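Long-range contacts in 2-dehydropantoate 2-reductase, putative (Enterococcus faecalis, PDB 2EW2), which probably catalyses the NADPH-dependent reduction of 2-dehydropantoate (ketopantoate) to (R)-pantoate, a step of pantothenate biosynthesis: residues 46-51 and 140-145; 27-32 and 58-63; 7-12 and 76-81. One frame throughout, in Å; residues are numbered along the deposited sequence.

Contact 1. Residues 46-51 and 140-145; sequences GLIADF and PGRVKL
Leu145 lays its CD1 methyl over the centre of one face of the Phe51 ring. CD1 sits 3.9 Å from the centroid of that ring, only 11° off its normal, which makes this a CH-pi contact. With CG anti to the backbone N (chi1 -157°), Phe51 extends its ring to where Leu145 CD1 meets it. On the same side of the sheet, Ala49 CB meets Val143 CG2 at 3.8 Å. The other side is more polar. Ile48 and Arg142 run side by side, and Ile48 CG2 lies over a guanidinium face, toward its rim. Asp50 OD2 touches Lys144 CE at 3.6 Å. It is 4.4 Å from Lys144 NZ, too far for a salt bridge, though the opposite charges probably attract weakly.

Four backbone bonds set these pairs: Ile48 N to Gly141 O, Val143 N to Ile48 O, Asp50 N to Val143 O and Leu145 N to Asp50 O (2.9 Å). A water donates to both Gly46 O and Gly141 O. His38 ND1 bonds Gly141 N. Ile20 and Met21 of helix 13-24 pack against the Ala49 and Phe51 side. The two segments are the parallel central strands of a small mixed sheet, whose outer strands 54-58 and 136-139 both run antiparallel to them.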
loop_
_atom_site.group_PDB
_atom_site.type_symbol
_atom_site.label_atom_id
_atom_site.label_comp_id
_atom_site.label_asym_id
_atom_site.label_seq_id
_atom_site.Cartn_x
_atom_site.Cartn_y
_atom_site.Cartn_z
ATOM N N GLY B 46 -41.377 -23.975 18.257
ATOM C CA GLY B 46 -41.603 -22.634 17.711
ATOM C C GLY B 46 -40.422 -21.756 18.100
ATOM O O GLY B 46 -39.543 -22.189 18.856
ATOM N N LEU B 47 -40.394 -20.535 17.574
ATOM C CA LEU B 47 -39.390 -19.547 17.954
ATOM C C LEU B 47 -39.857 -18.852 19.217
ATOM O O LEU B 47 -40.929 -18.252 19.235
ATOM C CB LEU B 47 -39.174 -18.531 16.825
ATOM C CG LEU B 47 -38.310 -17.283 17.074
ATOM C CD1 LEU B 47 -36.883 -17.645 17.532
ATOM C CD2 LEU B 47 -38.282 -16.400 15.829
ATOM N N ILE B 48 -39.038 -18.921 20.264
ATOM C CA ILE B 48 -39.410 -18.417 21.575
ATOM C C ILE B 48 -38.641 -17.148 21.873
ATOM O O ILE B 48 -37.402 -17.132 21.813
ATOM C CB ILE B 48 -39.152 -19.473 22.691
ATOM C CG1 ILE B 48 -40.004 -20.720 22.434
ATOM C CG2 ILE B 48 -39.456 -18.890 24.097
ATOM C CD1 ILE B 48 -39.630 -21.897 23.301
ATOM N N ALA B 49 -39.390 -16.090 22.185
ATOM C CA ALA B 49 -38.812 -14.816 22.563
ATOM C C ALA B 49 -39.189 -14.421 23.985
ATOM O O ALA B 49 -40.342 -14.569 24.402
ATOM C CB ALA B 49 -39.238 -13.737 21.606
ATOM N N ASP B 50 -38.195 -13.947 24.727
ATOM C CA ASP B 50 -38.438 -13.175 25.922
ATOM C C ASP B 50 -38.519 -11.734 25.450
ATOM O O ASP B 50 -37.507 -11.051 25.304
ATOM C CB ASP B 50 -37.321 -13.380 26.949
ATOM C CG ASP B 50 -37.466 -12.481 28.163
ATOM O OD1 ASP B 50 -38.473 -11.732 28.265
ATOM O OD2 ASP B 50 -36.558 -12.515 29.014
ATOM N N PHE B 51 -39.750 -11.298 25.206
ATOM C CA PHE B 51 -40.034 -10.064 24.505
ATOM C C PHE B 51 -40.500 -9.031 25.519
ATOM O O PHE B 51 -41.656 -9.055 25.928
ATOM C CB PHE B 51 -41.155 -10.328 23.489
ATOM C CG PHE B 51 -41.197 -9.364 22.345
ATOM C CD1 PHE B 51 -40.789 -8.042 22.500
ATOM C CD2 PHE B 51 -41.667 -9.783 21.100
ATOM C CE1 PHE B 51 -40.840 -7.148 21.443
ATOM C CE2 PHE B 51 -41.725 -8.895 20.031
ATOM C CZ PHE B 51 -41.308 -7.572 20.203
ATOM N N PRO B 140 -30.345 -21.946 21.049
ATOM C CA PRO B 140 -31.038 -22.286 19.790
ATOM C C PRO B 140 -32.543 -22.085 19.954
ATOM O O PRO B 140 -33.122 -22.534 20.944
ATOM C CB PRO B 140 -30.713 -23.768 19.582
ATOM C CG PRO B 140 -29.467 -24.021 20.388
ATOM C CD PRO B 140 -29.446 -23.021 21.513
ATOM N N GLY B 141 -33.154 -21.365 19.017
ATOM C CA GLY B 141 -34.591 -21.119 19.031
ATOM C C GLY B 141 -35.106 -20.207 20.131
ATOM O O GLY B 141 -36.316 -20.142 20.362
ATOM N N ARG B 142 -34.196 -19.509 20.817
ATOM C CA ARG B 142 -34.561 -18.692 21.972
ATOM C C ARG B 142 -33.825 -17.356 21.953
ATOM O O ARG B 142 -32.583 -17.304 22.010
ATOM C CB ARG B 142 -34.300 -19.433 23.291
ATOM C CG ARG B 142 -35.088 -20.733 23.448
ATOM C CD ARG B 142 -34.770 -21.420 24.773
ATOM N NE ARG B 142 -35.467 -20.779 25.887
ATOM C CZ ARG B 142 -36.716 -21.061 26.255
ATOM N NH1 ARG B 142 -37.417 -21.987 25.611
ATOM N NH2 ARG B 142 -37.265 -20.424 27.275
ATOM N N VAL B 143 -34.606 -16.287 21.864
ATOM C CA VAL B 143 -34.070 -14.935 21.770
ATOM C C VAL B 143 -34.612 -14.024 22.868
ATOM O O VAL B 143 -35.686 -14.278 23.433
ATOM C CB VAL B 143 -34.287 -14.289 20.356
ATOM C CG1 VAL B 143 -33.640 -15.152 19.267
ATOM C CG2 VAL B 143 -35.775 -14.041 20.053
ATOM N N LYS B 144 -33.855 -12.976 23.164
ATOM C CA LYS B 144 -34.241 -12.000 24.160
ATOM C C LYS B 144 -34.275 -10.633 23.512
ATOM O O LYS B 144 -33.286 -10.177 22.908
ATOM C CB LYS B 144 -33.279 -12.013 25.359
ATOM C CG LYS B 144 -33.726 -11.110 26.512
ATOM C CD LYS B 144 -32.765 -11.180 27.686
ATOM C CE LYS B 144 -33.457 -10.749 28.985
ATOM N NZ LYS B 144 -32.587 -11.044 30.163
ATOM N N LEU B 145 -35.419 -9.982 23.651
ATOM C CA LEU B 145 -35.698 -8.748 22.949
ATOM C C LEU B 145 -36.056 -7.696 23.974
ATOM O O LEU B 145 -37.037 -7.851 24.701
ATOM C CB LEU B 145 -36.865 -8.952 21.964
ATOM C CG LEU B 145 -36.754 -10.064 20.901
ATOM C CD1 LEU B 145 -37.946 -10.047 19.967
ATOM C CD2 LEU B 145 -35.445 -9.937 20.096
HETATM O O HOH W 1 -37.222 -22.729 20.196
#

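Contact 2. Residues 27-32 and 58-63; sequences NDVTLI and ANLPIF
The Phe63 ring meets Thr30 at its edge: Thr30 CG2 lies near the ring plane, 3.6 Å from Phe63 CE1. That methyl is anti to the backbone N of Thr30, while OG1 is anti to the carbonyl carbon (chi1 -55°). This turns the methyl to the ring edge and leaves OG1 packed 3.9 Å from Pro61 CG. The proline ring crosses Thr30 at about a right angle. Its CD atom packs on Val29 O at 3.4 Å. Beyond the segments, Phe63 also touches Arg43, Ile68 and Asn72.

Aliphatic groups fill the other side. Leu60 CD1 touches Val29 CG1 at 4.1 Å, and Leu60 CB rests on Leu31 CD1. Leu31 CB meets Ile62 CG1 at 3.8 Å. Ile39 and Ile42 of helix 36-45 continue this apolar layer.

The backbones pair in parallel over a short length. Leu31 N gives a nearly straight bond to Pro61 O (2.9 Å, 173° at the hydrogen). Phe63 N gives a more bent one to Leu31 O (154°). Ile62 CA also approaches Leu31 O, at 3.2 Å. Thus Leu31 uses both its N-H and its carbonyl across this edge of the Rossmann-type sheet. No charged pair takes part between the segments. Two backbone hydrogen bonds set the register, and the remaining contact is mostly apolar packing, in keeping with its largely buried setting.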
loop_
_atom_site.group_PDB
_atom_site.type_symbol
_atom_site.label_atom_id
_atom_site.label_comp_id
_atom_site.label_asym_id
_atom_site.label_seq_id
_atom_site.Cartn_x
_atom_site.Cartn_y
_atom_site.Cartn_z
ATOM N N ASN B 27 -48.273 -10.998 8.945
ATOM C CA ASN B 27 -47.617 -11.322 7.677
ATOM C C ASN B 27 -47.290 -12.788 7.645
ATOM O O ASN B 27 -47.308 -13.453 8.695
ATOM C CB ASN B 27 -46.353 -10.470 7.474
ATOM C CG ASN B 27 -46.658 -8.985 7.417
ATOM O OD1 ASN B 27 -47.083 -8.481 6.388
ATOM N ND2 ASN B 27 -46.427 -8.275 8.515
ATOM N N ASP B 28 -47.014 -13.292 6.442
ATOM C CA ASP B 28 -46.657 -14.678 6.220
ATOM C C ASP B 28 -45.129 -14.821 6.202
ATOM O O ASP B 28 -44.488 -14.613 5.151
ATOM C CB ASP B 28 -47.234 -15.132 4.882
ATOM C CG ASP B 28 -47.101 -16.615 4.663
ATOM O OD1 ASP B 28 -46.373 -17.284 5.439
ATOM O OD2 ASP B 28 -47.713 -17.128 3.692
ATOM N N VAL B 29 -44.566 -15.208 7.351
ATOM C CA VAL B 29 -43.109 -15.200 7.563
ATOM C C VAL B 29 -42.497 -16.592 7.491
ATOM O O VAL B 29 -43.010 -17.544 8.093
ATOM C CB VAL B 29 -42.726 -14.544 8.930
ATOM C CG1 VAL B 29 -41.211 -14.637 9.193
ATOM C CG2 VAL B 29 -43.159 -13.090 8.976
ATOM N N THR B 30 -41.396 -16.699 6.749
ATOM C CA THR B 30 -40.579 -17.903 6.702
ATOM C C THR B 30 -39.133 -17.573 7.088
ATOM O O THR B 30 -38.561 -16.590 6.613
ATOM C CB THR B 30 -40.608 -18.532 5.294
ATOM O OG1 THR B 30 -41.973 -18.767 4.912
ATOM C CG2 THR B 30 -39.824 -19.855 5.251
ATOM N N LEU B 31 -38.540 -18.420 7.921
ATOM C CA LEU B 31 -37.160 -18.223 8.357
ATOM C C LEU B 31 -36.211 -19.130 7.576
ATOM O O LEU B 31 -36.510 -20.297 7.338
ATOM C CB LEU B 31 -37.027 -18.515 9.851
ATOM C CG LEU B 31 -37.982 -17.790 10.802
ATOM C CD1 LEU B 31 -37.861 -18.369 12.231
ATOM C CD2 LEU B 31 -37.727 -16.278 10.801
ATOM N N ILE B 32 -35.070 -18.581 7.171
ATOM C CA ILE B 32 -34.027 -19.372 6.531
ATOM C C ILE B 32 -32.738 -19.192 7.321
ATOM O O ILE B 32 -32.305 -18.064 7.570
ATOM C CB ILE B 32 -33.835 -18.966 5.043
ATOM C CG1 ILE B 32 -35.166 -19.114 4.286
ATOM C CG2 ILE B 32 -32.763 -19.817 4.386
ATOM C CD1 ILE B 32 -35.348 -18.082 3.238
ATOM N N ALA B 58 -43.681 -18.088 18.486
ATOM C CA ALA B 58 -44.156 -17.944 17.111
ATOM C C ALA B 58 -43.824 -19.219 16.369
ATOM O O ALA B 58 -42.657 -19.575 16.236
ATOM C CB ALA B 58 -43.511 -16.740 16.439
ATOM N N ASN B 59 -44.848 -19.929 15.917
ATOM C CA ASN B 59 -44.618 -21.163 15.187
ATOM C C ASN B 59 -44.380 -20.841 13.720
ATOM O O ASN B 59 -45.306 -20.780 12.929
ATOM C CB ASN B 59 -45.774 -22.142 15.375
ATOM C CG ASN B 59 -46.035 -22.451 16.833
ATOM O OD1 ASN B 59 -45.501 -23.423 17.380
ATOM N ND2 ASN B 59 -46.840 -21.608 17.486
ATOM N N LEU B 60 -43.123 -20.596 13.378
ATOM C CA LEU B 60 -42.779 -20.153 12.036
ATOM C C LEU B 60 -42.118 -21.292 11.307
ATOM O O LEU B 60 -41.374 -22.068 11.918
ATOM C CB LEU B 60 -41.852 -18.924 12.076
ATOM C CG LEU B 60 -42.454 -17.639 12.674
ATOM C CD1 LEU B 60 -41.442 -16.498 12.783
ATOM C CD2 LEU B 60 -43.692 -17.178 11.901
ATOM N N PRO B 61 -42.391 -21.407 9.998
ATOM C CA PRO B 61 -41.645 -22.348 9.179
ATOM C C PRO B 61 -40.187 -21.922 9.087
ATOM O O PRO B 61 -39.883 -20.731 9.073
ATOM C CB PRO B 61 -42.341 -22.289 7.811
ATOM C CG PRO B 61 -43.190 -21.101 7.824
ATOM C CD PRO B 61 -43.423 -20.673 9.237
ATOM N N ILE B 62 -39.290 -22.896 9.080
ATOM C CA ILE B 62 -37.853 -22.619 9.005
ATOM C C ILE B 62 -37.174 -23.681 8.157
ATOM O O ILE B 62 -37.499 -24.873 8.241
ATOM C CB ILE B 62 -37.199 -22.464 10.422
ATOM C CG1 ILE B 62 -35.727 -22.040 10.311
ATOM C CG2 ILE B 62 -37.354 -23.742 11.261
ATOM C CD1 ILE B 62 -35.123 -21.471 11.618
ATOM N N PHE B 63 -36.258 -23.241 7.307
ATOM C CA PHE B 63 -35.561 -24.141 6.409
ATOM C C PHE B 63 -34.080 -23.808 6.407
ATOM O O PHE B 63 -33.710 -22.674 6.659
ATOM C CB PHE B 63 -36.121 -23.974 4.985
ATOM C CG PHE B 63 -37.614 -24.228 4.876
ATOM C CD1 PHE B 63 -38.504 -23.180 4.883
ATOM C CD2 PHE B 63 -38.106 -25.529 4.763
ATOM C CE1 PHE B 63 -39.888 -23.395 4.765
ATOM C CE2 PHE B 63 -39.487 -25.768 4.662
ATOM C CZ PHE B 63 -40.381 -24.693 4.665
#

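Contact 3. Residues 7-12 and 76-81; sequences AIAGAG and DLIIAL
Ile8 and Ile79 start alike, with CG1 anti to the carbonyl carbon in both. Ile8 then folds at chi2 (-68°) while Ile79 stays extended (160°), which brings Ile8 CD1 to 3.7 Å from Ile79 CD1. Ile78 has CG2 anti to its backbone N, and that branch reaches Ala9 CB at 3.8 Å on the other side of the sheet. Its CG1 branch lies 4.2 Å from Ala7 CB.

The backbones bond in parallel register. Ala7 N bonds Leu77 O, Ile79 N bonds Ala7 O, Ala9 N bonds Ile79 O (2.8 Å) and Leu81 N bonds Ala9 O (2.9 Å). Gly10 then turns out of the strand close to Leu81, with backbone angles (phi 107°) that suit a residue without a side chain. Gly10 and Gly12 fit the GxGxxG pattern of a Rossmann-type dinucleotide-binding turn, consistent with NADPH binding in this family. Gly12 is the N-cap of helix 13-24, and Asp33 OD2 bonds Ala11 N.

Leu18 and Leu22 of helix 13-24 cover Ile79. On the other side, Met90 of helix 84-94 packs on Ala9, and Phe91 and Ile94 pack on Ile78. Strands 5-9 and 77-80 are neighbours inside the parallel part of the large mixed sheet, with strands 28-32 and 103-106 next to them.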
loop_
_atom_site.group_PDB
_atom_site.type_symbol
_atom_site.label_atom_id
_atom_site.label_comp_id
_atom_site.label_asym_id
_atom_site.label_seq_id
_atom_site.Cartn_x
_atom_site.Cartn_y
_atom_site.Cartn_z
ATOM N N ALA B 7 -39.553 -13.648 3.588
ATOM C CA ALA B 7 -38.526 -14.589 3.989
ATOM C C ALA B 7 -37.427 -13.812 4.718
ATOM O O ALA B 7 -37.064 -12.690 4.318
ATOM C CB ALA B 7 -37.962 -15.310 2.801
ATOM N N ILE B 8 -36.968 -14.386 5.831
ATOM C CA ILE B 8 -35.883 -13.807 6.617
ATOM C C ILE B 8 -34.633 -14.621 6.334
ATOM O O ILE B 8 -34.539 -15.766 6.756
ATOM C CB ILE B 8 -36.178 -13.837 8.156
ATOM C CG1 ILE B 8 -37.545 -13.232 8.488
ATOM C CG2 ILE B 8 -35.054 -13.141 8.937
ATOM C CD1 ILE B 8 -37.665 -11.747 8.261
ATOM N N ALA B 9 -33.680 -14.035 5.611
ATOM C CA ALA B 9 -32.455 -14.749 5.236
ATOM C C ALA B 9 -31.375 -14.477 6.285
ATOM O O ALA B 9 -30.692 -13.439 6.264
ATOM C CB ALA B 9 -31.988 -14.333 3.812
ATOM N N GLY B 10 -31.261 -15.410 7.221
ATOM C CA GLY B 10 -30.404 -15.271 8.406
ATOM C C GLY B 10 -31.293 -15.030 9.612
ATOM O O GLY B 10 -31.641 -13.891 9.906
ATOM N N ALA B 11 -31.658 -16.112 10.301
ATOM C CA ALA B 11 -32.586 -16.076 11.420
ATOM C C ALA B 11 -31.902 -16.020 12.797
ATOM O O ALA B 11 -32.351 -16.664 13.757
ATOM C CB ALA B 11 -33.525 -17.273 11.344
ATOM N N GLY B 12 -30.822 -15.248 12.895
ATOM C CA GLY B 12 -30.140 -15.003 14.166
ATOM C C GLY B 12 -31.017 -14.140 15.056
ATOM O O GLY B 12 -32.210 -14.001 14.811
ATOM N N ASP B 76 -42.764 -12.075 -1.510
ATOM C CA ASP B 76 -42.741 -10.688 -1.943
ATOM C C ASP B 76 -41.450 -9.978 -1.513
ATOM O O ASP B 76 -40.970 -9.083 -2.202
ATOM C CB ASP B 76 -43.949 -9.950 -1.353
ATOM C CG ASP B 76 -45.280 -10.670 -1.639
ATOM O OD1 ASP B 76 -45.566 -10.903 -2.830
ATOM O OD2 ASP B 76 -46.024 -11.002 -0.690
ATOM N N LEU B 77 -40.925 -10.348 -0.346
ATOM C CA LEU B 77 -39.804 -9.620 0.269
ATOM C C LEU B 77 -38.863 -10.595 0.917
ATOM O O LEU B 77 -39.296 -11.509 1.611
ATOM C CB LEU B 77 -40.283 -8.614 1.329
ATOM C CG LEU B 77 -39.231 -7.811 2.127
ATOM C CD1 LEU B 77 -38.457 -6.851 1.207
ATOM C CD2 LEU B 77 -39.870 -7.047 3.301
ATOM N N ILE B 78 -37.571 -10.397 0.690
ATOM C CA ILE B 78 -36.556 -11.105 1.450
ATOM C C ILE B 78 -35.797 -10.054 2.254
ATOM O O ILE B 78 -35.408 -9.015 1.712
ATOM C CB ILE B 78 -35.580 -11.912 0.550
ATOM C CG1 ILE B 78 -36.340 -12.962 -0.273
ATOM C CG2 ILE B 78 -34.478 -12.642 1.413
ATOM C CD1 ILE B 78 -35.499 -13.548 -1.420
ATOM N N ILE B 79 -35.636 -10.314 3.549
ATOM C CA ILE B 79 -34.832 -9.463 4.404
ATOM C C ILE B 79 -33.493 -10.154 4.620
ATOM O O ILE B 79 -33.438 -11.241 5.182
ATOM C CB ILE B 79 -35.499 -9.158 5.766
ATOM C CG1 ILE B 79 -36.806 -8.391 5.541
ATOM C CG2 ILE B 79 -34.507 -8.344 6.647
ATOM C CD1 ILE B 79 -37.811 -8.438 6.721
ATOM N N ALA B 80 -32.426 -9.514 4.148
ATOM C CA ALA B 80 -31.083 -10.079 4.202
ATOM C C ALA B 80 -30.345 -9.664 5.482
ATOM O O ALA B 80 -30.092 -8.480 5.695
ATOM C CB ALA B 80 -30.290 -9.641 2.976
ATOM N N LEU B 81 -30.008 -10.650 6.317
ATOM C CA LEU B 81 -29.202 -10.442 7.517
ATOM C C LEU B 81 -28.001 -11.392 7.628
ATOM O O LEU B 81 -27.221 -11.298 8.580
ATOM C CB LEU B 81 -30.074 -10.549 8.770
ATOM C CG LEU B 81 -30.959 -9.317 8.966
ATOM C CD1 LEU B 81 -32.296 -9.691 9.559
ATOM C CD2 LEU B 81 -30.220 -8.273 9.832
#

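From the N terminus, strand 5-9 leads through helix 13-24 to strand 28-32. Helix 36-45 and strands 47-51 and 54-58 follow before the chain returns to the large sheet. There contact 2 closes the first loop, placing strand 62-63 beside 28-32. Contact 3 closes a wider loop that contains contact 2, and puts 77-80 on the other side of 5-9. Contact 1 closes late, at 140-145, and crosses both. Contacts 2 and 3 share one sheet through Thr30 O to Ile8 N and Ile32 O to Gly10 N. Contact 1 forms the central pair of the small sheet; Leu47 N bonds Ala58 O, where the chain leaves that sheet for contact 2.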